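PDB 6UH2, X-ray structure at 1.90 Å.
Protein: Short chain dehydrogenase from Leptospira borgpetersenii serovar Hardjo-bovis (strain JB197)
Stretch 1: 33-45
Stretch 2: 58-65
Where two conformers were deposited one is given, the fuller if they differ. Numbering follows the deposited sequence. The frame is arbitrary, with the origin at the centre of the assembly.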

ATOM      1  N   GLY B  33      11.057  -1.041 -14.408  1.00 15.23           N
ATOM      2  CA  GLY B  33      12.192  -1.730 -13.814  1.00 16.32           C
ATOM      3  C   GLY B  33      13.412  -0.846 -13.639  1.00 14.19           C
ATOM      4  O   GLY B  33      14.064  -0.878 -12.590  1.00 16.25           O
ATOM      5  N   SER B  34      13.726  -0.022 -14.647  1.00 15.07           N
ATOM      6  CA  SER B  34      14.915   0.817 -14.533  0.54 14.59           C
ATOM      7  C   SER B  34      14.756   1.849 -13.422  1.00 16.81           C
ATOM      8  O   SER B  34      15.720   2.142 -12.704  1.00 20.51           O
ATOM      9  CB  SER B  34      15.228   1.493 -15.867  0.54 17.47           C
ATOM     10  OG  SER B  34      14.134   2.261 -16.318  0.54 16.61           O
ATOM     11  N   GLU B  35      13.554   2.401 -13.251  1.00 20.41           N
ATOM     12  CA  GLU B  35      13.326   3.312 -12.136  1.00 20.88           C
ATOM     13  C   GLU B  35      13.521   2.592 -10.806  1.00 13.08           C
ATOM     14  O   GLU B  35      14.120   3.140  -9.872  1.00 13.77           O
ATOM     15  CB  GLU B  35      11.921   3.919 -12.229  1.00 18.60           C
ATOM     16  CG  GLU B  35      11.541   4.801 -11.050  1.00 20.17           C
ATOM     17  CD  GLU B  35      12.243   6.159 -11.067  1.00 29.81           C
ATOM     18  OE1 GLU B  35      12.824   6.534 -12.104  1.00 32.03           O
ATOM     19  OE2 GLU B  35      12.215   6.844 -10.032  1.00 39.36           O
ATOM     20  N   LEU B  36      13.047   1.350 -10.712  1.00 13.78           N
ATOM     21  CA  LEU B  36      13.223   0.604  -9.471  1.00 13.55           C
ATOM     22  C   LEU B  36      14.694   0.300  -9.221  1.00 16.09           C
ATOM     23  O   LEU B  36      15.154   0.380  -8.080  1.00 14.11           O
ATOM     24  CB  LEU B  36      12.405  -0.692  -9.495  1.00 14.95           C
ATOM     25  CG  LEU B  36      10.874  -0.558  -9.605  1.00 18.29           C
ATOM     26  CD1 LEU B  36      10.183  -1.909  -9.376  1.00 15.95           C
ATOM     27  CD2 LEU B  36      10.350   0.486  -8.619  1.00 15.33           C
ATOM     28  N   VAL B  37      15.441  -0.068 -10.266  1.00 14.40           N
ATOM     29  CA  VAL B  37      16.877  -0.310 -10.098  1.00 12.72           C
ATOM     30  C   VAL B  37      17.565   0.942  -9.574  1.00 17.51           C
ATOM     31  O   VAL B  37      18.295   0.899  -8.577  1.00 18.86           O
ATOM     32  CB  VAL B  37      17.510  -0.778 -11.420  1.00 18.90           C
ATOM     33  CG1 VAL B  37      19.044  -0.731 -11.315  1.00 16.17           C
ATOM     34  CG2 VAL B  37      17.033  -2.194 -11.786  1.00 14.96           C
ATOM     35  N   GLU B  38      17.343   2.076 -10.245  1.00 14.43           N
ATOM     36  CA  GLU B  38      17.956   3.326  -9.824  1.00 15.63           C
ATOM     37  C   GLU B  38      17.604   3.662  -8.377  1.00 15.50           C
ATOM     38  O   GLU B  38      18.472   4.087  -7.607  1.00 15.48           O
ATOM     39  CB  GLU B  38      17.506   4.448 -10.760  1.00 25.25           C
ATOM     40  CG  GLU B  38      18.418   5.655 -10.799  1.00 41.93           C
ATOM     41  CD  GLU B  38      17.940   6.689 -11.798  1.00 55.40           C
ATOM     42  OE1 GLU B  38      17.226   7.630 -11.387  1.00 54.67           O
ATOM     43  OE2 GLU B  38      18.259   6.544 -12.999  1.00 65.10           O
ATOM     44  N   SER B  39      16.336   3.469  -7.987  1.00 15.81           N
ATOM     45  CA  SER B  39      15.909   3.822  -6.633  1.00 16.97           C
ATOM     46  C   SER B  39      16.562   2.927  -5.583  1.00 14.42           C
ATOM     47  O   SER B  39      17.041   3.414  -4.550  1.00 14.74           O
ATOM     48  CB  SER B  39      14.388   3.741  -6.532  1.00 18.34           C
ATOM     49  OG  SER B  39      13.798   4.724  -7.354  1.00 19.57           O
ATOM     50  N   TYR B  40      16.594   1.616  -5.825  1.00 13.98           N
ATOM     51  CA  TYR B  40      17.244   0.725  -4.874  1.00 16.28           C
ATOM     52  C   TYR B  40      18.737   1.013  -4.769  1.00 15.41           C
ATOM     53  O   TYR B  40      19.300   0.999  -3.669  1.00 14.22           O
ATOM     54  CB  TYR B  40      17.013  -0.731  -5.263  1.00 16.63           C
ATOM     55  CG  TYR B  40      15.735  -1.310  -4.709  1.00 14.36           C
ATOM     56  CD1 TYR B  40      15.577  -1.516  -3.340  1.00 17.28           C
ATOM     57  CD2 TYR B  40      14.689  -1.661  -5.551  1.00 13.00           C
ATOM     58  CE1 TYR B  40      14.395  -2.064  -2.826  1.00 14.52           C
ATOM     59  CE2 TYR B  40      13.516  -2.198  -5.049  1.00 15.92           C
ATOM     60  CZ  TYR B  40      13.376  -2.405  -3.694  1.00 17.87           C
ATOM     61  OH  TYR B  40      12.207  -2.949  -3.209  1.00 17.37           O
ATOM     62  N   LEU B  41      19.399   1.293  -5.895  1.00 12.31           N
ATOM     63  CA  LEU B  41      20.817   1.648  -5.813  1.00 15.00           C
ATOM     64  C   LEU B  41      21.033   2.919  -4.997  1.00 19.53           C
ATOM     65  O   LEU B  41      22.037   3.040  -4.285  1.00 17.05           O
ATOM     66  CB  LEU B  41      21.405   1.817  -7.215  1.00 16.20           C
ATOM     67  CG  LEU B  41      21.548   0.547  -8.048  1.00 18.79           C
ATOM     68  CD1 LEU B  41      21.922   0.919  -9.476  1.00 17.23           C
ATOM     69  CD2 LEU B  41      22.579  -0.403  -7.424  1.00 17.54           C
ATOM     70  N   SER B  42      20.098   3.872  -5.064  1.00 20.25           N
ATOM     71  CA  SER B  42      20.310   5.127  -4.354  1.00 19.83           C
ATOM     72  C   SER B  42      20.153   4.978  -2.843  1.00 23.06           C
ATOM     73  O   SER B  42      20.671   5.817  -2.098  1.00 22.82           O
ATOM     74  CB  SER B  42      19.367   6.203  -4.885  1.00 19.61           C
ATOM     75  OG  SER B  42      18.068   6.021  -4.351  1.00 29.30           O
ATOM     76  N   VAL B  43      19.480   3.927  -2.371  1.00 18.59           N
ATOM     77  CA  VAL B  43      19.375   3.656  -0.937  1.00 22.62           C
ATOM     78  C   VAL B  43      20.328   2.529  -0.544  1.00 19.19           C
ATOM     79  O   VAL B  43      20.075   1.795   0.417  1.00 19.57           O
ATOM     80  CB  VAL B  43      17.922   3.343  -0.528  1.00 21.27           C
ATOM     81  CG1 VAL B  43      17.054   4.593  -0.735  1.00 16.97           C
ATOM     82  CG2 VAL B  43      17.357   2.152  -1.319  1.00 20.24           C
ATOM     83  N   SER B  44      21.430   2.392  -1.288  1.00 15.69           N
ATOM     84  CA  SER B  44      22.593   1.556  -0.971  1.00 16.80           C
ATOM     85  C   SER B  44      22.356   0.057  -1.124  1.00 19.79           C
ATOM     86  O   SER B  44      23.218  -0.735  -0.717  1.00 19.08           O
ATOM     87  CB  SER B  44      23.128   1.836   0.442  1.00 20.27           C
ATOM     88  OG  SER B  44      23.576   3.174   0.536  1.00 27.70           O
ATOM     89  N   ALA B  45      21.238  -0.368  -1.710  1.00 14.46           N
ATOM     90  CA  ALA B  45      21.039  -1.790  -1.954  1.00 15.24           C
ATOM     91  C   ALA B  45      21.978  -2.277  -3.057  1.00 16.89           C
ATOM     92  O   ALA B  45      22.508  -1.493  -3.847  1.00 21.74           O
ATOM     93  CB  ALA B  45      19.584  -2.072  -2.348  1.00 14.73           C
ATOM     94  N   ASP B  58      24.062   3.500 -17.946  1.00 27.22           N
ATOM     95  CA  ASP B  58      25.247   2.985 -17.264  1.00 28.45           C
ATOM     96  C   ASP B  58      25.200   3.478 -15.822  1.00 31.34           C
ATOM     97  O   ASP B  58      25.528   4.632 -15.537  1.00 31.41           O
ATOM     98  CB  ASP B  58      26.519   3.443 -17.971  1.00 34.48           C
ATOM     99  CG  ASP B  58      27.777   2.887 -17.329  1.00 40.28           C
ATOM    100  OD1 ASP B  58      27.661   2.068 -16.391  1.00 38.47           O
ATOM    101  OD2 ASP B  58      28.885   3.266 -17.761  1.00 42.08           O
ATOM    102  N   TYR B  59      24.808   2.598 -14.898  1.00 25.02           N
ATOM    103  CA  TYR B  59      24.686   3.023 -13.508  1.00 26.78           C
ATOM    104  C   TYR B  59      26.031   3.312 -12.850  1.00 26.95           C
ATOM    105  O   TYR B  59      26.059   3.991 -11.816  1.00 29.31           O
ATOM    106  CB  TYR B  59      23.917   1.973 -12.708  1.00 24.58           C
ATOM    107  CG  TYR B  59      22.505   1.795 -13.202  1.00 25.34           C
ATOM    108  CD1 TYR B  59      21.534   2.751 -12.928  1.00 26.47           C
ATOM    109  CD2 TYR B  59      22.139   0.679 -13.944  1.00 25.41           C
ATOM    110  CE1 TYR B  59      20.238   2.607 -13.379  1.00 27.42           C
ATOM    111  CE2 TYR B  59      20.834   0.519 -14.401  1.00 25.69           C
ATOM    112  CZ  TYR B  59      19.889   1.488 -14.116  1.00 27.82           C
ATOM    113  OH  TYR B  59      18.593   1.341 -14.568  1.00 28.40           O
ATOM    114  N   LYS B  60      27.136   2.829 -13.424  1.00 28.49           N
ATOM    115  CA  LYS B  60      28.484   3.096 -12.911  1.00 30.76           C
ATOM    116  C   LYS B  60      28.577   2.774 -11.418  1.00 30.59           C
ATOM    117  O   LYS B  60      29.059   3.568 -10.606  1.00 32.00           O
ATOM    118  CB  LYS B  60      28.894   4.545 -13.194  1.00 33.73           C
ATOM    119  N   SER B  61      28.086   1.594 -11.053  1.00 28.64           N
ATOM    120  CA  SER B  61      28.055   1.173  -9.661  1.00 24.56           C
ATOM    121  C   SER B  61      28.521  -0.266  -9.562  1.00 24.71           C
ATOM    122  O   SER B  61      27.993  -1.137 -10.262  1.00 26.48           O
ATOM    123  CB  SER B  61      26.648   1.294  -9.070  1.00 27.52           C
ATOM    124  OG  SER B  61      26.577   0.611  -7.834  1.00 34.10           O
ATOM    125  N   ASN B  62      29.483  -0.525  -8.676  1.00 26.11           N
ATOM    126  CA  ASN B  62      29.838  -1.910  -8.395  1.00 26.70           C
ATOM    127  C   ASN B  62      28.823  -2.596  -7.485  1.00 21.61           C
ATOM    128  O   ASN B  62      29.027  -3.750  -7.107  1.00 26.75           O
ATOM    129  CB  ASN B  62      31.250  -2.010  -7.796  1.00 33.53           C
ATOM    130  CG  ASN B  62      31.394  -1.300  -6.456  1.00 46.63           C
ATOM    131  OD1 ASN B  62      30.416  -0.849  -5.855  1.00 43.03           O
ATOM    132  ND2 ASN B  62      32.636  -1.209  -5.977  1.00 54.32           N
ATOM    133  N   ARG B  63      27.726  -1.924  -7.146  1.00 17.20           N
ATOM    134  CA  ARG B  63      26.615  -2.559  -6.456  1.00 17.35           C
ATOM    135  C   ARG B  63      25.511  -2.990  -7.415  1.00 25.75           C
ATOM    136  O   ARG B  63      24.468  -3.476  -6.963  1.00 22.01           O
ATOM    137  CB  ARG B  63      26.075  -1.622  -5.374  1.00 15.27           C
ATOM    138  CG  ARG B  63      27.150  -1.240  -4.374  1.00 18.20           C
ATOM    139  CD  ARG B  63      26.629  -0.342  -3.269  1.00 17.41           C
ATOM    140  NE  ARG B  63      25.852  -1.082  -2.281  1.00 20.61           N
ATOM    141  CZ  ARG B  63      26.392  -1.752  -1.262  1.00 31.27           C
ATOM    142  NH1 ARG B  63      27.708  -1.772  -1.098  1.00 33.32           N
ATOM    143  NH2 ARG B  63      25.618  -2.390  -0.394  1.00 29.38           N
ATOM    144  N   PHE B  64      25.734  -2.865  -8.730  1.00 20.75           N
ATOM    145  CA  PHE B  64      24.771  -3.267  -9.747  1.00 16.95           C
ATOM    146  C   PHE B  64      25.357  -4.351 -10.642  1.00 17.27           C
ATOM    147  O   PHE B  64      26.525  -4.289 -11.018  1.00 16.60           O
ATOM    148  CB  PHE B  64      24.342  -2.091 -10.632  1.00 15.10           C
ATOM    149  CG  PHE B  64      23.442  -2.504 -11.768  1.00 17.54           C
ATOM    150  CD1 PHE B  64      22.114  -2.787 -11.534  1.00 16.83           C
ATOM    151  CD2 PHE B  64      23.935  -2.635 -13.056  1.00 23.00           C
ATOM    152  CE1 PHE B  64      21.271  -3.180 -12.565  1.00 19.93           C
ATOM    153  CE2 PHE B  64      23.103  -3.033 -14.101  1.00 24.14           C
ATOM    154  CZ  PHE B  64      21.770  -3.301 -13.853  1.00 21.13           C
ATOM    155  N   GLU B  65      24.531  -5.328 -11.003  1.00 17.07           N
ATOM    156  CA  GLU B  65      24.913  -6.383 -11.933  1.00 18.48           C
ATOM    157  C   GLU B  65      23.744  -6.694 -12.862  1.00 22.54           C
ATOM    158  O   GLU B  65      22.616  -6.882 -12.397  1.00 23.27           O
ATOM    159  CB  GLU B  65      25.334  -7.647 -11.168  1.00 23.84           C
ATOM    160  CG  GLU B  65      25.567  -8.861 -12.035  1.00 28.42           C
ATOM    161  CD  GLU B  65      26.111 -10.041 -11.250  1.00 29.40           C
ATOM    162  OE1 GLU B  65      26.258  -9.928 -10.012  1.00 30.01           O
ATOM    163  OE2 GLU B  65      26.399 -11.081 -11.872  1.00 35.83           O
TER
HETATM  164  O   HOH W   1      17.594   3.974 -14.817  1.00 37.63           O

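The contact is a helix side packed against a loop that leads into a strand, and its shape is set by two aliphatic knobs one helical turn apart. V37 and L41, spaced i to i+4 and linked by the backbone bond from L41 N to V37 O (2.9 Å), project into hollows lined by Y59 and F64. V37 points toward the other stretch and is buried. Its CG1 lies over one face of the Y59 ring, 4.0 Å from the centroid and 24° off the normal, a CH-pi contact, and the same methyl reaches F64 CE1 at 3.5 Å. A short, branched side chain suits this place: it brings a methyl to both aromatic rings without needing a long reach.

L41 starts sideways, but its longer side chain (m, t) carries its end nearer the other stretch. CD1 meets Y59 CG at 3.9 Å and CD2 lies 3.6 Å from R63 O; CD1 and CD2 each lie 4.0 Å from F64 CB, so both branches of the fork rest against it. The type I turn from S61 to F64 is held by F64 N to S61 O (3.2 Å) and by R63 N to S61 OG (2.9 Å), and L41 packs against this turn.

Y59 fills the space along the helix flank. Its flat ring offers carbon to V37 and L41, and its hydroxyl ends beside S34, with Y59 OH 3.5 Å from S34 O and 3.6 Å from S34 CB. There a water bridges the polar margin, 2.8 Å from Y59 OH and donating to E38 OE2 at 3.2 Å.

Beyond the helix end, where V43 leaves helical geometry, R63 supplies the polar clasp. Its long side chain brings the guanidinium edge to the S44 carbonyl: NH2 donates to S44 O at 2.9 Å, and NE adds a weak bond to S44 O at 3.1 Å. One acceptor thus receives two donors, an arrangement the planar guanidinium suits well.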